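Local structure of periplasmic binding protein (Xylanimonas cellulosilytica, 4MX8) at residues T16-T20 with N144-K150; T39-P43 with A126-D130; S180-L184 with V218-L222; L239-Q245 with I272-A278. The protein probably serves as the extracytoplasmic solute-binding component of a transport system, possibly for an iron complex such as a ferric siderophore, or vitamin B12. One frame throughout, in Å; residues are numbered along the deposited sequence.

Contact 1 (T16-T20 with N144-K150)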
loop_
_atom_site.group_PDB
_atom_site.type_symbol
_atom_site.label_atom_id
_atom_site.label_comp_id
_atom_site.label_asym_id
_atom_site.label_seq_id
_atom_site.Cartn_x
_atom_site.Cartn_y
_atom_site.Cartn_z
ATOM N N THR A 16 -5.516 26.481 -10.848
ATOM C CA THR A 16 -5.880 25.412 -9.932
ATOM C C THR A 16 -6.389 24.204 -10.717
ATOM O O THR A 16 -6.695 24.306 -11.901
ATOM C CB THR A 16 -6.933 25.847 -8.874
ATOM O OG1 THR A 16 -8.196 26.126 -9.500
ATOM C CG2 THR A 16 -6.456 27.065 -8.124
ATOM N N ALA A 17 -6.453 23.062 -10.046
ATOM C CA ALA A 17 -6.964 21.830 -10.618
ATOM C C ALA A 17 -8.047 21.325 -9.682
ATOM O O ALA A 17 -7.854 21.291 -8.463
ATOM C CB ALA A 17 -5.862 20.802 -10.738
ATOM N N SER A 18 -9.187 20.942 -10.247
ATOM C CA SER A 18 -10.330 20.521 -9.455
ATOM C C SER A 18 -10.253 19.032 -9.161
ATOM O O SER A 18 -10.083 18.222 -10.074
ATOM C CB SER A 18 -11.596 20.812 -10.227
ATOM O OG SER A 18 -12.553 21.382 -9.370
ATOM N N TYR A 19 -10.355 18.666 -7.886
ATOM C CA TYR A 19 -10.320 17.246 -7.511
ATOM C C TYR A 19 -11.612 16.826 -6.805
ATOM O O TYR A 19 -11.961 17.375 -5.746
ATOM C CB TYR A 19 -9.110 16.907 -6.639
ATOM C CG TYR A 19 -8.963 15.413 -6.439
ATOM C CD1 TYR A 19 -8.540 14.596 -7.482
ATOM C CD2 TYR A 19 -9.244 14.818 -5.226
ATOM C CE1 TYR A 19 -8.408 13.228 -7.319
ATOM C CE2 TYR A 19 -9.113 13.449 -5.053
ATOM C CZ TYR A 19 -8.695 12.653 -6.105
ATOM O OH TYR A 19 -8.555 11.283 -5.954
ATOM N N THR A 20 -12.320 15.865 -7.411
ATOM C CA THR A 20 -13.613 15.429 -6.900
ATOM C C THR A 20 -13.643 13.929 -6.704
ATOM O O THR A 20 -13.370 13.164 -7.627
ATOM C CB THR A 20 -14.760 15.826 -7.814
ATOM O OG1 THR A 20 -14.852 17.256 -7.859
ATOM C CG2 THR A 20 -16.063 15.276 -7.278
ATOM N N ASN A 144 -4.411 8.338 -9.266
ATOM C CA ASN A 144 -3.542 9.162 -8.437
ATOM C C ASN A 144 -2.267 9.669 -9.139
ATOM O O ASN A 144 -1.857 10.828 -8.962
ATOM C CB ASN A 144 -3.205 8.446 -7.138
ATOM C CG ASN A 144 -4.399 8.312 -6.238
ATOM O OD1 ASN A 144 -5.424 8.962 -6.447
ATOM N ND2 ASN A 144 -4.279 7.473 -5.221
ATOM N N THR A 145 -1.656 8.817 -9.954
ATOM C CA THR A 145 -0.425 9.214 -10.607
ATOM C C THR A 145 -0.687 10.249 -11.696
ATOM O O THR A 145 0.057 11.217 -11.849
ATOM C CB THR A 145 0.312 8.019 -11.170
ATOM O OG1 THR A 145 0.540 7.100 -10.105
ATOM C CG2 THR A 145 1.639 8.437 -11.764
ATOM N N THR A 146 -1.753 10.053 -12.453
ATOM C CA THR A 146 -2.123 11.048 -13.440
ATOM C C THR A 146 -2.471 12.373 -12.773
ATOM O O THR A 146 -1.989 13.421 -13.191
ATOM C CB THR A 146 -3.302 10.598 -14.270
ATOM O OG1 THR A 146 -2.969 9.376 -14.937
ATOM C CG2 THR A 146 -3.618 11.629 -15.273
ATOM N N PHE A 147 -3.296 12.323 -11.730
ATOM C CA PHE A 147 -3.702 13.552 -11.072
ATOM C C PHE A 147 -2.532 14.327 -10.514
ATOM O O PHE A 147 -2.381 15.522 -10.794
ATOM C CB PHE A 147 -4.700 13.345 -9.941
ATOM C CG PHE A 147 -5.178 14.646 -9.372
ATOM C CD1 PHE A 147 -5.844 15.560 -10.183
ATOM C CD2 PHE A 147 -4.891 15.001 -8.072
ATOM C CE1 PHE A 147 -6.258 16.782 -9.686
ATOM C CE2 PHE A 147 -5.304 16.234 -7.566
ATOM C CZ PHE A 147 -5.988 17.122 -8.376
ATOM N N LEU A 148 -1.723 13.651 -9.702
ATOM C CA LEU A 148 -0.515 14.264 -9.183
ATOM C C LEU A 148 0.347 14.823 -10.332
ATOM O O LEU A 148 0.890 15.924 -10.234
ATOM C CB LEU A 148 0.245 13.280 -8.317
ATOM C CG LEU A 148 -0.459 12.971 -6.988
ATOM C CD1 LEU A 148 0.262 11.843 -6.297
ATOM C CD2 LEU A 148 -0.526 14.180 -6.055
ATOM N N GLY A 149 0.428 14.093 -11.436
ATOM C CA GLY A 149 1.048 14.626 -12.630
ATOM C C GLY A 149 0.554 16.015 -13.036
ATOM O O GLY A 149 1.340 16.912 -13.320
ATOM N N LYS A 150 -0.758 16.197 -13.063
ATOM C CA LYS A 150 -1.350 17.496 -13.355
ATOM C C LYS A 150 -0.994 18.549 -12.290
ATOM O O LYS A 150 -0.644 19.679 -12.628
ATOM C CB LYS A 150 -2.862 17.336 -13.473
ATOM C CG LYS A 150 -3.630 18.577 -13.753
ATOM C CD LYS A 150 -4.867 18.207 -14.532
ATOM C CE LYS A 150 -6.115 18.497 -13.742
ATOM N NZ LYS A 150 -7.317 18.417 -14.623
HETATM O O HOH W 1 -9.042 17.365 -12.547
HETATM O O HOH W 2 -9.101 20.699 -13.409
#
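Apolar packing carries most of this contact, and Phe147 is at its centre. Ala17 and Tyr19 are two apart on the strand, so both CA-to-CB bonds point at the helix. Phe147 meets both residues: its CZ is 3.6 Å from Tyr19 CB and its CE1 is 4.2 Å from Ala17 CB. The two rings also meet, with centroids 4.6 Å apart and planes tilted by 37°, and Tyr19 CD1 lies over one face of the Phe147 ring.

One helical turn on, Lys150 adds a mixed contribution. Its CE packs 3.8 Å from Ala17 CB, while its ammonium reaches the strand backbone through water. One water gives a hydrogen bond to Ser18 O (2.8 Å) and accepts one from Lys150 NZ (2.9 Å); a second accepts from both Ser18 N (3.2 Å) and Lys150 NZ (3.1 Å). No direct hydrogen bond joins the segments.

The axes run nearly antiparallel, at 156° and 10.0 Å, a gap filled by side chains. Strand 16-24 pairs with strand 35-43 through backbone hydrogen bonds of Ala17 with Val42 and Tyr19 with Val40. Phe147 also touches Val42, and the other flank of helix 137-152 rests on helices 54-62 and 155-179.

Contact 2 (T39-P43 with A126-D130)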
loop_
_atom_site.group_PDB
_atom_site.type_symbol
_atom_site.label_atom_id
_atom_site.label_comp_id
_atom_site.label_asym_id
_atom_site.label_seq_id
_atom_site.Cartn_x
_atom_site.Cartn_y
_atom_site.Cartn_z
ATOM N N THR A 39 -15.463 18.178 -3.403
ATOM C CA THR A 39 -14.543 18.795 -4.352
ATOM C C THR A 39 -13.564 19.727 -3.648
ATOM O O THR A 39 -13.930 20.443 -2.721
ATOM C CB THR A 39 -15.282 19.589 -5.419
ATOM O OG1 THR A 39 -16.198 18.726 -6.106
ATOM C CG2 THR A 39 -14.302 20.151 -6.404
ATOM N N VAL A 40 -12.309 19.694 -4.078
ATOM C CA VAL A 40 -11.295 20.582 -3.534
ATOM C C VAL A 40 -10.516 21.208 -4.689
ATOM O O VAL A 40 -10.178 20.517 -5.656
ATOM C CB VAL A 40 -10.356 19.828 -2.576
ATOM C CG1 VAL A 40 -9.205 20.708 -2.156
ATOM C CG2 VAL A 40 -11.127 19.385 -1.350
ATOM N N GLU A 41 -10.269 22.516 -4.612
ATOM C CA GLU A 41 -9.455 23.179 -5.626
ATOM C C GLU A 41 -7.985 23.175 -5.201
ATOM O O GLU A 41 -7.591 23.904 -4.287
ATOM C CB GLU A 41 -9.935 24.606 -5.876
ATOM C CG GLU A 41 -11.434 24.737 -6.177
ATOM C CD GLU A 41 -11.840 24.165 -7.533
ATOM O OE1 GLU A 41 -10.974 24.092 -8.440
ATOM O OE2 GLU A 41 -13.033 23.795 -7.686
ATOM N N VAL A 42 -7.197 22.338 -5.875
ATOM C CA VAL A 42 -5.776 22.158 -5.605
ATOM C C VAL A 42 -4.965 23.119 -6.448
ATOM O O VAL A 42 -5.176 23.210 -7.652
ATOM C CB VAL A 42 -5.331 20.774 -6.070
ATOM C CG1 VAL A 42 -3.904 20.506 -5.644
ATOM C CG2 VAL A 42 -6.239 19.732 -5.523
ATOM N N PRO A 43 -4.008 23.820 -5.835
ATOM C CA PRO A 43 -3.143 24.693 -6.637
ATOM C C PRO A 43 -2.174 23.887 -7.513
ATOM O O PRO A 43 -1.608 22.895 -7.047
ATOM C CB PRO A 43 -2.375 25.479 -5.572
ATOM C CG PRO A 43 -2.333 24.571 -4.399
ATOM C CD PRO A 43 -3.666 23.864 -4.403
ATOM N N ALA A 126 -5.285 24.405 4.669
ATOM C CA ALA A 126 -4.953 24.553 3.251
ATOM C C ALA A 126 -5.666 23.453 2.480
ATOM O O ALA A 126 -5.929 22.388 3.046
ATOM C CB ALA A 126 -3.462 24.435 3.057
ATOM N N PRO A 127 -5.977 23.693 1.191
ATOM C CA PRO A 127 -6.643 22.668 0.373
ATOM C C PRO A 127 -5.987 21.309 0.521
ATOM O O PRO A 127 -4.786 21.143 0.276
ATOM C CB PRO A 127 -6.464 23.177 -1.056
ATOM C CG PRO A 127 -5.481 24.304 -0.949
ATOM C CD PRO A 127 -5.668 24.886 0.396
ATOM N N THR A 128 -6.797 20.351 0.947
ATOM C CA THR A 128 -6.347 18.999 1.224
ATOM C C THR A 128 -7.094 18.012 0.333
ATOM O O THR A 128 -8.308 18.111 0.156
ATOM C CB THR A 128 -6.673 18.644 2.669
ATOM O OG1 THR A 128 -5.976 19.530 3.551
ATOM C CG2 THR A 128 -6.319 17.205 2.978
ATOM N N ILE A 129 -6.372 17.055 -0.229
ATOM C CA ILE A 129 -7.021 16.004 -0.979
ATOM C C ILE A 129 -6.752 14.677 -0.311
ATOM O O ILE A 129 -5.750 14.501 0.388
ATOM C CB ILE A 129 -6.571 15.958 -2.453
ATOM C CG1 ILE A 129 -5.061 15.764 -2.560
ATOM C CG2 ILE A 129 -6.979 17.220 -3.174
ATOM C CD1 ILE A 129 -4.564 15.909 -3.981
ATOM N N ASP A 130 -7.666 13.748 -0.547
ATOM C CA ASP A 130 -7.642 12.423 0.049
ATOM C C ASP A 130 -7.461 11.431 -1.097
ATOM O O ASP A 130 -8.346 11.245 -1.931
ATOM C CB ASP A 130 -8.966 12.222 0.793
ATOM C CG ASP A 130 -9.232 10.790 1.197
ATOM O OD1 ASP A 130 -8.305 9.947 1.166
ATOM O OD2 ASP A 130 -10.404 10.530 1.573
#
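The second segment enters with Ala126, whose carbonyl O accepts a hydrogen bond from Thr128 OG1 (2.9 Å) and so ties the approach to the strand. Pro127 comes next, its CA-to-CB bond pointing toward strand 39-43. Its CB lies 3.8 Å from Val40 CG1 and 3.5 Å from Glu41 O, and its CG is 3.9 Å from Pro43 CD, so the ring sits against three residues of 39-43. Thr128 turns its side chain away and offers backbone instead: Val40 CG2 rests 3.4 Å from Thr128 O, a carbonyl that also accepts a hydrogen bond from Trp119 NE1. At Ile129 the contact becomes wholly apolar, with CG2 lying 3.5 Å from Val42 CG2 and 4.3 Å from Val40 CG1.

No hydrogen bond crosses, because these strands belong to different sheets: their axes pass 7.4 Å apart at a signed angle of -120°, and side chains do the joining. Strand 35-43, hydrogen-bonded to strand 16-24, thus packs across the edge of the parallel sheet formed by 128-130, its outermost strand, beside 108-111. Helix 137-152 meets both partners, its Phe147 touching Val42 and Ile129, while Trp119 of helix 119-123 lies against Val40.

Contact 3 (S180-L184 with V218-L222)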
loop_
_atom_site.group_PDB
_atom_site.type_symbol
_atom_site.label_atom_id
_atom_site.label_comp_id
_atom_site.label_asym_id
_atom_site.label_seq_id
_atom_site.Cartn_x
_atom_site.Cartn_y
_atom_site.Cartn_z
ATOM N N SER A 180 3.431 -21.342 -12.582
ATOM C CA SER A 180 2.138 -21.977 -12.404
ATOM C C SER A 180 1.842 -22.289 -10.946
ATOM O O SER A 180 2.236 -21.557 -10.015
ATOM C CB SER A 180 2.005 -23.239 -13.253
ATOM O OG SER A 180 0.637 -23.562 -13.454
ATOM N N GLY A 181 1.116 -23.383 -10.776
ATOM C CA GLY A 181 0.742 -23.848 -9.474
ATOM C C GLY A 181 -0.279 -22.965 -8.815
ATOM O O GLY A 181 -0.790 -22.003 -9.381
ATOM N N THR A 182 -0.564 -23.335 -7.583
ATOM C CA THR A 182 -1.477 -22.636 -6.725
ATOM C C THR A 182 -0.665 -21.862 -5.664
ATOM O O THR A 182 0.462 -22.256 -5.329
ATOM C CB THR A 182 -2.370 -23.669 -6.053
ATOM O OG1 THR A 182 -3.369 -23.000 -5.304
ATOM C CG2 THR A 182 -1.567 -24.578 -5.110
ATOM N N GLY A 183 -1.210 -20.760 -5.146
ATOM C CA GLY A 183 -0.506 -20.006 -4.116
ATOM C C GLY A 183 -1.382 -19.559 -2.955
ATOM O O GLY A 183 -2.608 -19.555 -3.061
ATOM N N LEU A 184 -0.758 -19.186 -1.843
ATOM C CA LEU A 184 -1.487 -18.611 -0.716
ATOM C C LEU A 184 -0.683 -17.470 -0.117
ATOM O O LEU A 184 0.506 -17.620 0.153
ATOM C CB LEU A 184 -1.762 -19.660 0.360
ATOM C CG LEU A 184 -2.518 -19.118 1.570
ATOM C CD1 LEU A 184 -3.942 -18.785 1.181
ATOM C CD2 LEU A 184 -2.484 -20.081 2.735
ATOM N N VAL A 218 -1.545 -14.730 -8.999
ATOM C CA VAL A 218 -1.385 -15.993 -8.308
ATOM C C VAL A 218 -2.762 -16.657 -8.161
ATOM O O VAL A 218 -3.709 -16.035 -7.666
ATOM C CB VAL A 218 -0.795 -15.754 -6.909
ATOM C CG1 VAL A 218 -0.773 -17.042 -6.112
ATOM C CG2 VAL A 218 0.602 -15.164 -7.006
ATOM N N GLN A 219 -2.879 -17.910 -8.598
ATOM C CA GLN A 219 -4.109 -18.681 -8.385
ATOM C C GLN A 219 -4.263 -19.102 -6.919
ATOM O O GLN A 219 -3.379 -19.752 -6.364
ATOM C CB GLN A 219 -4.103 -19.921 -9.279
ATOM C CG GLN A 219 -5.278 -20.891 -9.068
ATOM C CD GLN A 219 -5.395 -21.926 -10.198
ATOM O OE1 GLN A 219 -4.999 -21.666 -11.343
ATOM N NE2 GLN A 219 -5.938 -23.101 -9.877
ATOM N N PRO A 220 -5.385 -18.743 -6.281
ATOM C CA PRO A 220 -5.565 -19.066 -4.856
ATOM C C PRO A 220 -5.672 -20.564 -4.608
ATOM O O PRO A 220 -6.283 -21.290 -5.386
ATOM C CB PRO A 220 -6.910 -18.407 -4.504
ATOM C CG PRO A 220 -7.250 -17.540 -5.647
ATOM C CD PRO A 220 -6.567 -18.087 -6.855
ATOM N N VAL A 221 -5.101 -21.014 -3.501
ATOM C CA VAL A 221 -5.154 -22.425 -3.108
ATOM C C VAL A 221 -6.583 -22.948 -2.928
ATOM O O VAL A 221 -6.836 -24.130 -3.098
ATOM C CB VAL A 221 -4.311 -22.668 -1.847
ATOM C CG1 VAL A 221 -5.073 -22.224 -0.631
ATOM C CG2 VAL A 221 -3.914 -24.124 -1.733
ATOM N N LEU A 222 -7.506 -22.051 -2.595
ATOM C CA LEU A 222 -8.919 -22.365 -2.453
ATOM C C LEU A 222 -9.716 -21.333 -3.248
ATOM O O LEU A 222 -9.375 -20.139 -3.248
ATOM C CB LEU A 222 -9.319 -22.312 -0.983
ATOM C CG LEU A 222 -8.642 -23.327 -0.066
ATOM C CD1 LEU A 222 -8.967 -23.094 1.405
ATOM C CD2 LEU A 222 -9.073 -24.710 -0.497
HETATM O O HOH W 3 -0.410 -19.199 -9.486
#
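Val221 lays its CG1 against Leu184 CD1 at 4.0 Å, the apolar end of an otherwise backbone-led contact. The motif is a single beta bridge between Gly183 and Pro220, in strand 183-189 of the mixed sheet of this lobe. Gly183 N donates to Gln219 O (2.7 Å, 164°), and Val221 N donates to Gly183 O (2.9 Å, 130°). That is the bonding pattern of a parallel pair, but the segments diverge by 78° and the pairing stops there. Pro220 CA adds a CA-H...O contact to Gly183 O at 3.5 Å. Thr182 and Leu184, alternating with Gly183, turn their backbone bonds instead to Trp246 and Trp248 of the neighbouring strand 246-251.

Glycine at 183 is explained by Val218: its CG1 is 3.6 Å from Gly183 CA, and a beta carbon there would collide with it. Before the bridge, where Gly181 has positive phi, one water donates to Gly181 O at 2.8 Å and accepts from Gln219 N at 2.9 Å.

Contact 4 (L239-Q245 with I272-A278)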
loop_
_atom_site.group_PDB
_atom_site.type_symbol
_atom_site.label_atom_id
_atom_site.label_comp_id
_atom_site.label_asym_id
_atom_site.label_seq_id
_atom_site.Cartn_x
_atom_site.Cartn_y
_atom_site.Cartn_z
ATOM N N LEU A 239 -1.963 -24.771 6.522
ATOM C CA LEU A 239 -1.016 -24.738 5.410
ATOM C C LEU A 239 -0.824 -26.143 4.892
ATOM O O LEU A 239 -0.918 -26.384 3.693
ATOM C CB LEU A 239 0.326 -24.161 5.836
ATOM C CG LEU A 239 0.278 -22.703 6.249
ATOM C CD1 LEU A 239 1.656 -22.233 6.648
ATOM C CD2 LEU A 239 -0.260 -21.885 5.111
ATOM N N LEU A 240 -0.583 -27.064 5.819
ATOM C CA LEU A 240 -0.306 -28.454 5.489
ATOM C C LEU A 240 -1.492 -29.140 4.829
ATOM O O LEU A 240 -1.319 -29.927 3.906
ATOM C CB LEU A 240 0.078 -29.218 6.744
ATOM C CG LEU A 240 0.679 -30.568 6.414
ATOM C CD1 LEU A 240 1.894 -30.372 5.537
ATOM C CD2 LEU A 240 1.052 -31.242 7.682
ATOM N N GLU A 241 -2.695 -28.842 5.311
ATOM C CA GLU A 241 -3.917 -29.412 4.748
ATOM C C GLU A 241 -4.101 -29.068 3.280
ATOM O O GLU A 241 -4.163 -29.964 2.436
ATOM C CB GLU A 241 -5.145 -28.954 5.542
ATOM C CG GLU A 241 -6.472 -29.136 4.814
ATOM C CD GLU A 241 -7.666 -29.102 5.751
ATOM O OE1 GLU A 241 -7.560 -28.493 6.839
ATOM O OE2 GLU A 241 -8.712 -29.696 5.401
ATOM N N HIS A 242 -4.176 -27.769 2.997
ATOM C CA HIS A 242 -4.450 -27.250 1.660
ATOM C C HIS A 242 -3.195 -27.161 0.809
ATOM O O HIS A 242 -3.277 -27.060 -0.422
ATOM C CB HIS A 242 -5.119 -25.881 1.765
ATOM C CG HIS A 242 -6.396 -25.913 2.536
ATOM N ND1 HIS A 242 -7.487 -26.648 2.129
ATOM C CD2 HIS A 242 -6.747 -25.334 3.707
ATOM C CE1 HIS A 242 -8.462 -26.510 3.010
ATOM N NE2 HIS A 242 -8.038 -25.719 3.979
ATOM N N ASP A 243 -2.049 -27.198 1.487
ATOM C CA ASP A 243 -0.727 -27.297 0.863
ATOM C C ASP A 243 -0.566 -26.565 -0.468
ATOM O O ASP A 243 -0.585 -27.184 -1.530
ATOM C CB ASP A 243 -0.318 -28.764 0.727
ATOM C CG ASP A 243 1.122 -28.924 0.288
ATOM O OD1 ASP A 243 1.387 -29.849 -0.509
ATOM O OD2 ASP A 243 1.981 -28.118 0.730
ATOM N N PRO A 244 -0.415 -25.239 -0.407
ATOM C CA PRO A 244 -0.210 -24.433 -1.606
ATOM C C PRO A 244 1.184 -24.669 -2.157
ATOM O O PRO A 244 2.106 -24.930 -1.373
ATOM C CB PRO A 244 -0.340 -22.996 -1.092
ATOM C CG PRO A 244 0.008 -23.069 0.342
ATOM C CD PRO A 244 -0.396 -24.432 0.824
ATOM N N GLN A 245 1.318 -24.592 -3.480
ATOM C CA GLN A 245 2.598 -24.756 -4.145
ATOM C C GLN A 245 3.564 -23.619 -3.815
ATOM O O GLN A 245 4.757 -23.839 -3.640
ATOM C CB GLN A 245 2.394 -24.848 -5.656
ATOM C CG GLN A 245 3.667 -25.162 -6.413
ATOM C CD GLN A 245 4.086 -26.598 -6.224
ATOM O OE1 GLN A 245 3.240 -27.466 -6.031
ATOM N NE2 GLN A 245 5.394 -26.861 -6.265
ATOM N N ILE A 272 5.641 -28.727 11.346
ATOM C CA ILE A 272 4.464 -28.801 10.484
ATOM C C ILE A 272 4.690 -28.108 9.140
ATOM O O ILE A 272 4.563 -28.723 8.086
ATOM C CB ILE A 272 3.245 -28.141 11.152
ATOM C CG1 ILE A 272 2.978 -28.749 12.528
ATOM C CG2 ILE A 272 2.018 -28.239 10.263
ATOM C CD1 ILE A 272 1.737 -28.208 13.192
ATOM N N VAL A 273 5.010 -26.820 9.181
ATOM C CA VAL A 273 5.297 -26.070 7.970
ATOM C C VAL A 273 6.446 -26.681 7.169
ATOM O O VAL A 273 6.420 -26.660 5.952
ATOM C CB VAL A 273 5.548 -24.558 8.257
ATOM C CG1 VAL A 273 6.144 -23.859 7.044
ATOM C CG2 VAL A 273 4.255 -23.863 8.666
ATOM N N ASN A 274 7.447 -27.251 7.826
ATOM C CA ASN A 274 8.556 -27.838 7.066
ATOM C C ASN A 274 8.184 -29.074 6.250
ATOM O O ASN A 274 8.991 -29.543 5.451
ATOM C CB ASN A 274 9.750 -28.160 7.961
ATOM C CG ASN A 274 10.357 -26.931 8.580
ATOM O OD1 ASN A 274 10.570 -26.884 9.785
ATOM N ND2 ASN A 274 10.644 -25.925 7.762
ATOM N N ARG A 275 6.975 -29.598 6.465
ATOM C CA ARG A 275 6.471 -30.775 5.752
ATOM C C ARG A 275 5.667 -30.334 4.537
ATOM O O ARG A 275 5.405 -31.101 3.615
ATOM C CB ARG A 275 5.585 -31.611 6.667
ATOM C CG ARG A 275 6.340 -32.585 7.538
ATOM C CD ARG A 275 5.394 -33.455 8.337
ATOM N NE ARG A 275 4.886 -32.801 9.542
ATOM C CZ ARG A 275 3.615 -32.839 9.926
ATOM N NH1 ARG A 275 2.729 -33.486 9.192
ATOM N NH2 ARG A 275 3.226 -32.232 11.037
ATOM N N THR A 276 5.282 -29.068 4.575
ATOM C CA THR A 276 4.558 -28.383 3.519
ATOM C C THR A 276 5.312 -28.442 2.183
ATOM O O THR A 276 6.543 -28.414 2.160
ATOM C CB THR A 276 4.336 -26.938 3.998
ATOM O OG1 THR A 276 3.050 -26.843 4.620
ATOM C CG2 THR A 276 4.485 -25.918 2.900
ATOM N N THR A 277 4.583 -28.551 1.071
ATOM C CA THR A 277 5.233 -28.580 -0.242
ATOM C C THR A 277 6.025 -27.305 -0.480
ATOM O O THR A 277 7.195 -27.359 -0.882
ATOM C CB THR A 277 4.237 -28.764 -1.406
ATOM O OG1 THR A 277 3.698 -30.089 -1.376
ATOM C CG2 THR A 277 4.930 -28.554 -2.742
ATOM N N ALA A 278 5.375 -26.165 -0.229
ATOM C CA ALA A 278 6.017 -24.868 -0.387
ATOM C C ALA A 278 7.387 -24.818 0.302
ATOM O O ALA A 278 8.369 -24.376 -0.281
ATOM C CB ALA A 278 5.113 -23.768 0.131
#
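This is a contact between a helix C-terminus and a 3-10 turn at the periphery of one lobe, where the end of helix 236-242 and the turn after it pack against the 3-10 turn and the start of helix 277-280. Its polar anchor is Asp243, the residue that breaks out of the helix with positive phi. One carboxylate binds the first residue of the second helix twice: Thr277 N donates to Asp243 OD2 (2.7 Å, 153°), and Thr277 OG1 donates to Asp243 OD1 at a very short 2.5 Å. Thr276, at the N-cap position, makes no capping bond with its own side chain, so the carboxylate meeting the amide of Thr277 comes from the other segment.

Both segments lead into strands of the same sheet, 246-251 and 284-287, parallel neighbours in the alpha/beta arrangement of this lobe. Pro244 O lies 3.6 Å from Ala278 CB and Gln245 O lies 3.6 Å from Ala278 CA, the latter carbonyl also accepting a hydrogen bond from His283.

Toward the 3-10 turn the chemistry is mostly apolar. Leu239 CD1 packs 3.7 Å from Val273 CG2, deeper in the lobe, where Leu239 also touches Leu184 and Leu247. Leu240 CD2 is 4.1 Å from Ile272 CG2. The same methyl lies 3.2 Å from the charged Arg275 NH1, whose guanidinium forms its salt bridge with Glu271.

In the fold
Contacts 1 and 2 lie in one lobe, contacts 3 and 4 in the other, the TroA-like plan in which the long helix 155-179 links two lobes. Contacts 1 and 3 are about 37 Å apart, centre to centre. Within each lobe the pair touches: contacts 1 and 2 hold the same ribbon on a helix and on a sheet edge, while Val221 of contact 3 packs on Pro244 of contact 4. By buried share of touching residues contact 2 leads (four of seven), then contacts 4, 3 and 1 (two of six). Contacts 1 and 2 have no direct hydrogen bonds across, contact 3 depends on backbone bonds, and contact 4, farthest out, combines a carboxylate anchor with leucine packing.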